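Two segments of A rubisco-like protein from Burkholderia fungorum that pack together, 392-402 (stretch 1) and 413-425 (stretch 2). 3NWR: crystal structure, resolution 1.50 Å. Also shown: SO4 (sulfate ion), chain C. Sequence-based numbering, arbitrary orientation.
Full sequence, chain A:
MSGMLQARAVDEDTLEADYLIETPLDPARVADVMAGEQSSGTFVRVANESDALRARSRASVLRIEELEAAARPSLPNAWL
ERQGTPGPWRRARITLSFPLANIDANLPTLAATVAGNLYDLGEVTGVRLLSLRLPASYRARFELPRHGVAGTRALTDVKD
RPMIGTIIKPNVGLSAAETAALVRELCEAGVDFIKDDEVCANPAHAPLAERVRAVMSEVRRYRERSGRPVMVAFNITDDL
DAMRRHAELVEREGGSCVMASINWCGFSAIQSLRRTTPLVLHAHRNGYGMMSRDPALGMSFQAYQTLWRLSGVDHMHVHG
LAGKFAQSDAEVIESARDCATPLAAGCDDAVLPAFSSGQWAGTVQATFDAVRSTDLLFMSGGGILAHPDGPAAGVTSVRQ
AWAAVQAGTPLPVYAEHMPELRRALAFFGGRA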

ATOM      1  N   ALA A 392     -32.151  20.147   1.998  1.00 20.29           N
ATOM      2  CA  ALA A 392     -32.522  20.628   0.673  1.00 19.03           C
ATOM      3  C   ALA A 392     -31.990  22.049   0.491  1.00 18.52           C
ATOM      4  O   ALA A 392     -31.413  22.370  -0.544  1.00 17.51           O
ATOM      5  N   ALA A 393     -32.150  22.886   1.511  1.00 19.13           N
ATOM      6  CA  ALA A 393     -31.607  24.239   1.465  1.00 21.93           C
ATOM      7  C   ALA A 393     -30.085  24.197   1.335  1.00 19.11           C
ATOM      8  O   ALA A 393     -29.482  25.023   0.635  1.00 17.30           O
ATOM      9  N   GLY A 394     -29.470  23.224   2.002  1.00 17.80           N
ATOM     10  CA  GLY A 394     -28.031  23.036   1.921  1.00 18.12           C
ATOM     11  C   GLY A 394     -27.569  22.748   0.505  1.00 17.12           C
ATOM     12  O   GLY A 394     -26.641  23.379  -0.012  1.00 15.25           O
ATOM     13  N   VAL A 395     -28.209  21.780  -0.138  1.00 16.03           N
ATOM     14  CA  VAL A 395     -27.869  21.472  -1.517  1.00 16.52           C
ATOM     15  C   VAL A 395     -28.068  22.709  -2.384  1.00 14.45           C
ATOM     16  O   VAL A 395     -27.236  23.038  -3.229  1.00 15.98           O
ATOM     17  N   THR A 396     -29.167  23.416  -2.153  1.00 16.19           N
ATOM     18  CA  THR A 396     -29.444  24.606  -2.939  1.00 16.00           C
ATOM     19  C   THR A 396     -28.375  25.674  -2.732  1.00 14.61           C
ATOM     20  O   THR A 396     -27.962  26.327  -3.685  1.00 15.81           O
ATOM     21  N   SER A 397     -27.907  25.838  -1.497  1.00 15.30           N
ATOM     22  CA  SER A 397     -26.854  26.822  -1.241  1.00 14.10           C
ATOM     23  C   SER A 397     -25.597  26.493  -2.048  1.00 15.19           C
ATOM     24  O   SER A 397     -24.933  27.381  -2.586  1.00 15.00           O
ATOM     25  N   VAL A 398     -25.274  25.211  -2.151  1.00 14.60           N
ATOM     26  CA  VAL A 398     -24.097  24.806  -2.907  1.00 13.82           C
ATOM     27  C   VAL A 398     -24.313  25.006  -4.408  1.00 13.40           C
ATOM     28  O   VAL A 398     -23.424  25.500  -5.110  1.00 14.03           O
ATOM     29  N   ARG A 399     -25.503  24.644  -4.897  1.00 14.04           N
ATOM     30  CA  ARG A 399     -25.839  24.851  -6.305  1.00 14.72           C
ATOM     31  C   ARG A 399     -25.830  26.344  -6.667  1.00 14.36           C
ATOM     32  O   ARG A 399     -25.384  26.726  -7.747  1.00 15.06           O
ATOM     33  N   GLN A 400     -26.322  27.173  -5.754  1.00 13.56           N
ATOM     34  CA  GLN A 400     -26.307  28.627  -5.962  1.00 15.41           C
ATOM     35  C   GLN A 400     -24.880  29.175  -5.999  1.00 14.00           C
ATOM     36  O   GLN A 400     -24.559  30.046  -6.813  1.00 14.69           O
ATOM     37  N   ALA A 401     -24.012  28.652  -5.134  1.00 13.55           N
ATOM     38  CA  ALA A 401     -22.604  29.034  -5.172  1.00 13.19           C
ATOM     39  C   ALA A 401     -21.983  28.688  -6.527  1.00 13.71           C
ATOM     40  O   ALA A 401     -21.255  29.489  -7.110  1.00 13.87           O
ATOM     41  N   TRP A 402     -22.258  27.483  -7.025  1.00 13.43           N
ATOM     42  CA  TRP A 402     -21.746  27.100  -8.335  1.00 13.33           C
ATOM     43  C   TRP A 402     -22.291  27.983  -9.462  1.00 12.89           C
ATOM     44  O   TRP A 402     -21.534  28.398 -10.341  1.00 14.99           O
ATOM     45  N   VAL A 413     -22.199  38.865  -3.397  1.00 14.42           N
ATOM     46  CA  VAL A 413     -23.084  39.666  -4.243  1.00 13.16           C
ATOM     47  C   VAL A 413     -24.307  38.828  -4.641  1.00 15.26           C
ATOM     48  O   VAL A 413     -25.452  39.254  -4.490  1.00 15.39           O
ATOM     49  N   TYR A 414     -24.057  37.618  -5.131  1.00 15.90           N
ATOM     50  CA  TYR A 414     -25.144  36.729  -5.545  1.00 13.85           C
ATOM     51  C   TYR A 414     -26.065  36.387  -4.376  1.00 14.98           C
ATOM     52  O   TYR A 414     -27.270  36.202  -4.552  1.00 15.16           O
ATOM     53  N   ALA A 415     -25.494  36.293  -3.180  1.00 14.22           N
ATOM     54  CA  ALA A 415     -26.254  35.971  -1.975  1.00 13.47           C
ATOM     55  C   ALA A 415     -27.377  36.966  -1.709  1.00 16.76           C
ATOM     56  O   ALA A 415     -28.370  36.638  -1.069  1.00 18.07           O
ATOM     57  N   GLU A 416     -27.202  38.190  -2.190  1.00 17.06           N
ATOM     58  CA  GLU A 416     -28.232  39.207  -2.025  1.00 19.64           C
ATOM     59  C   GLU A 416     -29.492  38.823  -2.795  1.00 21.78           C
ATOM     60  O   GLU A 416     -30.587  39.293  -2.475  1.00 25.05           O
ATOM     61  N   HIS A 417     -29.323  37.960  -3.798  1.00 19.04           N
ATOM     62  CA  HIS A 417     -30.416  37.470  -4.642  1.00 24.08           C
ATOM     63  C   HIS A 417     -30.907  36.081  -4.189  1.00 23.80           C
ATOM     64  O   HIS A 417     -31.965  35.617  -4.618  1.00 22.52           O
ATOM     65  N   MET A 418     -30.136  35.428  -3.324  1.00 19.15           N
ATOM     66  CA  MET A 418     -30.247  33.974  -3.127  1.00 20.38           C
ATOM     67  C   MET A 418     -30.223  33.580  -1.653  1.00 18.68           C
ATOM     68  O   MET A 418     -29.153  33.446  -1.056  1.00 17.91           O
ATOM     69  N   PRO A 419     -31.408  33.372  -1.062  1.00 17.89           N
ATOM     70  CA  PRO A 419     -31.573  33.211   0.387  1.00 17.92           C
ATOM     71  C   PRO A 419     -30.826  32.015   0.970  1.00 19.52           C
ATOM     72  O   PRO A 419     -30.224  32.132   2.036  1.00 19.02           O
ATOM     73  N   GLU A 420     -30.862  30.882   0.279  1.00 19.42           N
ATOM     74  CA  GLU A 420     -30.205  29.684   0.782  1.00 19.18           C
ATOM     75  C   GLU A 420     -28.702  29.910   0.911  1.00 19.02           C
ATOM     76  O   GLU A 420     -28.095  29.574   1.929  1.00 17.09           O
ATOM     77  N   LEU A 421     -28.115  30.483  -0.133  1.00 17.02           N
ATOM     78  CA  LEU A 421     -26.699  30.850  -0.131  1.00 13.76           C
ATOM     79  C   LEU A 421     -26.367  31.874   0.960  1.00 15.97           C
ATOM     80  O   LEU A 421     -25.401  31.719   1.713  1.00 16.62           O
ATOM     81  N   ARG A 422     -27.177  32.925   1.049  1.00 16.46           N
ATOM     82  CA  ARG A 422     -26.956  33.967   2.052  1.00 17.48           C
ATOM     83  C   ARG A 422     -26.968  33.372   3.462  1.00 18.39           C
ATOM     84  O   ARG A 422     -26.096  33.666   4.290  1.00 20.79           O
ATOM     85  N   ARG A 423     -27.946  32.510   3.725  1.00 17.44           N
ATOM     86  CA  ARG A 423     -28.052  31.846   5.021  1.00 18.33           C
ATOM     87  C   ARG A 423     -26.851  30.941   5.307  1.00 19.54           C
ATOM     88  O   ARG A 423     -26.370  30.863   6.429  1.00 20.49           O
ATOM     89  N   ALA A 424     -26.366  30.252   4.280  1.00 17.75           N
ATOM     90  CA  ALA A 424     -25.197  29.399   4.438  1.00 18.44           C
ATOM     91  C   ALA A 424     -23.967  30.222   4.808  1.00 18.70           C
ATOM     92  O   ALA A 424     -23.218  29.868   5.719  1.00 18.47           O
ATOM     93  N   LEU A 425     -23.758  31.328   4.102  1.00 16.47           N
ATOM     94  CA  LEU A 425     -22.565  32.136   4.343  1.00 17.97           C
ATOM     95  C   LEU A 425     -22.566  32.699   5.758  1.00 20.72           C
ATOM     96  O   LEU A 425     -21.523  32.783   6.405  1.00 21.80           O
TER

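The helix of stretch 1 crosses helix 419-425 almost at right angles, at 99°, with an axial approach of 7.7 Å, so the contact is compact. Ala393 opens it: its small CB lies 4.0 Å from CG of Glu420, whose side chain sits as a knob among Ala393, Thr396, Ser397 and Gln400. Thr396, chi1 m, points toward stretch 2 and brings its methyl CG2 to 3.7 Å from Glu420 CD. A water donates to Thr396 OG1 at 2.9 Å and, weakly, to Glu420 OE2 at 3.3 Å, linking the two residues.

Ser397 stands where the backbones come closest, its CA 4.2 Å from Leu421 CA. Small and in the p rotamer, it turns OG back to Gly394 O (2.7 Å), satisfying the hydroxyl within its own helix, while CB packs 3.7 Å from Ala424 CB. Arg399 takes no part; its NH1 and NH2 bind a sulfate, probably from the crystallisation liquor.

Gln400, m then t, is long enough to reach the start of the second helix, where its amide serves both ways: OE1 accepts from Leu421 N (2.8 Å) and NE2 donates to Glu420 OE1 (3.0 Å). NE2 also lies 3.5 Å from Met418 SD. Finally, Ala401 CB meets Leu421 CD1 at 4.2 Å, an apolar contact.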

ATOM      1  CB  ALA A 392     -34.027  20.572   0.473  1.00 19.16           C
ATOM      2  CB  ALA A 393     -32.020  25.024   2.705  1.00 21.85           C
ATOM      3  CB  VAL A 395     -28.680  20.278  -2.049  1.00 17.34           C
ATOM      4  CG1 VAL A 395     -28.408  20.069  -3.527  1.00 19.37           C
ATOM      5  CG2 VAL A 395     -28.333  19.012  -1.240  1.00 16.84           C
ATOM      6  CB  THR A 396     -30.840  25.153  -2.622  1.00 16.42           C
ATOM      7  OG1 THR A 396     -31.808  24.176  -3.032  1.00 18.61           O
ATOM      8  CG2 THR A 396     -31.101  26.466  -3.373  1.00 16.66           C
ATOM      9  CB  SER A 397     -26.536  26.931   0.257  1.00 15.38           C
ATOM     10  OG  SER A 397     -25.791  25.828   0.747  1.00 16.16           O
ATOM     11  CB  VAL A 398     -23.730  23.343  -2.583  1.00 13.31           C
ATOM     12  CG1 VAL A 398     -22.694  22.804  -3.562  1.00 15.49           C
ATOM     13  CG2 VAL A 398     -23.222  23.246  -1.137  1.00 15.53           C
ATOM     14  CB  ARG A 399     -27.198  24.229  -6.629  1.00 14.45           C
ATOM     15  CG  ARG A 399     -27.196  22.701  -6.633  1.00 16.79           C
ATOM     16  CD  ARG A 399     -26.516  22.165  -7.898  1.00 17.37           C
ATOM     17  NE  ARG A 399     -27.290  22.521  -9.079  1.00 18.86           N
ATOM     18  CZ  ARG A 399     -28.343  21.839  -9.517  1.00 19.94           C
ATOM     19  NH1 ARG A 399     -28.730  20.735  -8.883  1.00 19.99           N
ATOM     20  NH2 ARG A 399     -29.004  22.254 -10.595  1.00 21.58           N
ATOM     21  CB  GLN A 400     -27.124  29.325  -4.878  1.00 14.71           C
ATOM     22  CG  GLN A 400     -28.625  29.196  -5.088  1.00 15.09           C
ATOM     23  CD  GLN A 400     -29.428  29.641  -3.883  1.00 15.22           C
ATOM     24  OE1 GLN A 400     -28.882  29.858  -2.801  1.00 16.23           O
ATOM     25  NE2 GLN A 400     -30.745  29.766  -4.063  1.00 17.07           N
ATOM     26  CB  ALA A 401     -21.831  28.364  -4.039  1.00 14.01           C
ATOM     27  CB  TRP A 402     -21.984  25.604  -8.605  1.00 14.29           C
ATOM     28  CG  TRP A 402     -20.962  24.785  -7.879  1.00 13.88           C
ATOM     29  CD1 TRP A 402     -21.158  24.000  -6.779  1.00 13.93           C
ATOM     30  CD2 TRP A 402     -19.562  24.720  -8.173  1.00 12.50           C
ATOM     31  NE1 TRP A 402     -19.966  23.438  -6.379  1.00 12.56           N
ATOM     32  CE2 TRP A 402     -18.972  23.859  -7.220  1.00 12.75           C
ATOM     33  CE3 TRP A 402     -18.752  25.292  -9.162  1.00 13.49           C
ATOM     34  CZ2 TRP A 402     -17.610  23.574  -7.214  1.00 14.10           C
ATOM     35  CZ3 TRP A 402     -17.393  25.010  -9.154  1.00 13.14           C
ATOM     36  CH2 TRP A 402     -16.837  24.143  -8.192  1.00 13.88           C
ATOM     37  CB  VAL A 413     -22.354  40.176  -5.503  1.00 13.45           C
ATOM     38  CG1 VAL A 413     -23.339  40.859  -6.457  1.00 15.71           C
ATOM     39  CG2 VAL A 413     -21.257  41.157  -5.126  1.00 15.23           C
ATOM     40  CB  TYR A 414     -24.549  35.457  -6.141  1.00 14.26           C
ATOM     41  CG  TYR A 414     -25.462  34.668  -7.046  1.00 15.24           C
ATOM     42  CD1 TYR A 414     -26.006  35.244  -8.187  1.00 14.63           C
ATOM     43  CD2 TYR A 414     -25.718  33.319  -6.801  1.00 17.33           C
ATOM     44  CE1 TYR A 414     -26.820  34.508  -9.040  1.00 18.05           C
ATOM     45  CE2 TYR A 414     -26.527  32.575  -7.656  1.00 19.31           C
ATOM     46  CZ  TYR A 414     -27.075  33.180  -8.771  1.00 20.46           C
ATOM     47  OH  TYR A 414     -27.883  32.461  -9.632  1.00 22.10           O
ATOM     48  CB  ALA A 415     -25.323  35.903  -0.760  1.00 15.62           C
ATOM     49  CB  GLU A 416     -27.705  40.574  -2.476  1.00 17.15           C
ATOM     50  CG  GLU A 416     -26.629  41.134  -1.563  1.00 17.87           C
ATOM     51  CD  GLU A 416     -27.137  41.340  -0.157  1.00 22.52           C
ATOM     52  OE1 GLU A 416     -28.076  42.141   0.024  1.00 22.99           O
ATOM     53  OE2 GLU A 416     -26.609  40.700   0.774  1.00 21.16           O
ATOM     54  CB  HIS A 417     -29.953  37.348  -6.106  1.00 20.16           C
ATOM     55  CG  HIS A 417     -29.468  38.627  -6.721  1.00 21.19           C
ATOM     56  ND1 HIS A 417     -30.227  39.779  -6.752  1.00 23.91           N
ATOM     57  CD2 HIS A 417     -28.323  38.917  -7.385  1.00 20.07           C
ATOM     58  CE1 HIS A 417     -29.554  40.732  -7.372  1.00 25.50           C
ATOM     59  NE2 HIS A 417     -28.396  40.235  -7.770  1.00 25.22           N
ATOM     60  CB  MET A 418     -29.092  33.279  -3.855  1.00 18.74           C
ATOM     61  CG  MET A 418     -29.096  33.496  -5.359  1.00 16.75           C
ATOM     62  SD  MET A 418     -30.352  32.515  -6.196  1.00 21.63           S
ATOM     63  CE  MET A 418     -30.545  33.446  -7.719  1.00 23.07           C
ATOM     64  CB  PRO A 419     -33.085  33.024   0.545  1.00 24.60           C
ATOM     65  CG  PRO A 419     -33.671  33.678  -0.648  1.00 29.83           C
ATOM     66  CD  PRO A 419     -32.703  33.430  -1.760  1.00 23.77           C
ATOM     67  CB  GLU A 420     -30.499  28.497  -0.138  1.00 16.47           C
ATOM     68  CG  GLU A 420     -31.935  27.985  -0.053  1.00 19.20           C
ATOM     69  CD  GLU A 420     -32.899  28.711  -0.985  1.00 22.99           C
ATOM     70  OE1 GLU A 420     -32.516  29.720  -1.615  1.00 20.85           O
ATOM     71  OE2 GLU A 420     -34.058  28.257  -1.089  1.00 26.27           O
ATOM     72  CB  LEU A 421     -26.303  31.397  -1.504  1.00 16.53           C
ATOM     73  CG  LEU A 421     -24.863  31.886  -1.649  1.00 15.15           C
ATOM     74  CD1 LEU A 421     -23.870  30.751  -1.324  1.00 13.39           C
ATOM     75  CD2 LEU A 421     -24.627  32.420  -3.046  1.00 15.62           C
ATOM     76  CB  ARG A 422     -28.020  35.061   1.915  1.00 16.89           C
ATOM     77  CG  ARG A 422     -27.724  36.322   2.716  1.00 20.13           C
ATOM     78  CD  ARG A 422     -28.685  37.441   2.333  1.00 22.25           C
ATOM     79  NE  ARG A 422     -30.077  37.110   2.637  1.00 25.43           N
ATOM     80  CZ  ARG A 422     -31.027  36.898   1.726  1.00 28.55           C
ATOM     81  NH1 ARG A 422     -30.753  36.972   0.423  1.00 25.28           N
ATOM     82  NH2 ARG A 422     -32.263  36.612   2.117  1.00 33.29           N
ATOM     83  CB  ARG A 423     -29.352  31.040   5.093  1.00 22.99           C
ATOM     84  CG  ARG A 423     -30.604  31.889   5.150  1.00 28.43           C
ATOM     85  CD  ARG A 423     -30.747  32.527   6.516  1.00 28.87           C
ATOM     86  NE  ARG A 423     -30.912  31.523   7.566  1.00 40.92           N
ATOM     87  CZ  ARG A 423     -32.088  31.122   8.036  1.00 41.87           C
ATOM     88  NH1 ARG A 423     -33.208  31.640   7.551  1.00 46.67           N
ATOM     89  NH2 ARG A 423     -32.146  30.204   8.994  1.00 39.58           N
ATOM     90  CB  ALA A 424     -24.946  28.622   3.156  1.00 16.85           C
ATOM     91  CB  LEU A 425     -22.465  33.258   3.311  1.00 16.96           C
ATOM     92  CG  LEU A 425     -22.226  32.778   1.872  1.00 17.09           C
ATOM     93  CD1 LEU A 425     -22.325  33.933   0.880  1.00 17.33           C
ATOM     94  CD2 LEU A 425     -20.871  32.070   1.753  1.00 18.28           C
TER
HETATM   95  S   SO4 C 434     -30.905  19.067 -11.508  0.79 25.67           S
HETATM   96  O1  SO4 C 434     -31.334  20.460 -11.494  0.70 30.27           O
HETATM   97  O2  SO4 C 434     -29.868  18.899 -12.523  0.88 26.71           O
HETATM   98  O3  SO4 C 434     -32.049  18.211 -11.819  0.74 29.00           O
HETATM   99  O4  SO4 C 434     -30.369  18.724 -10.197  0.71 25.64           O
HETATM  100  O   HOH W   1     -33.990  24.936  -1.339  1.00 32.49           O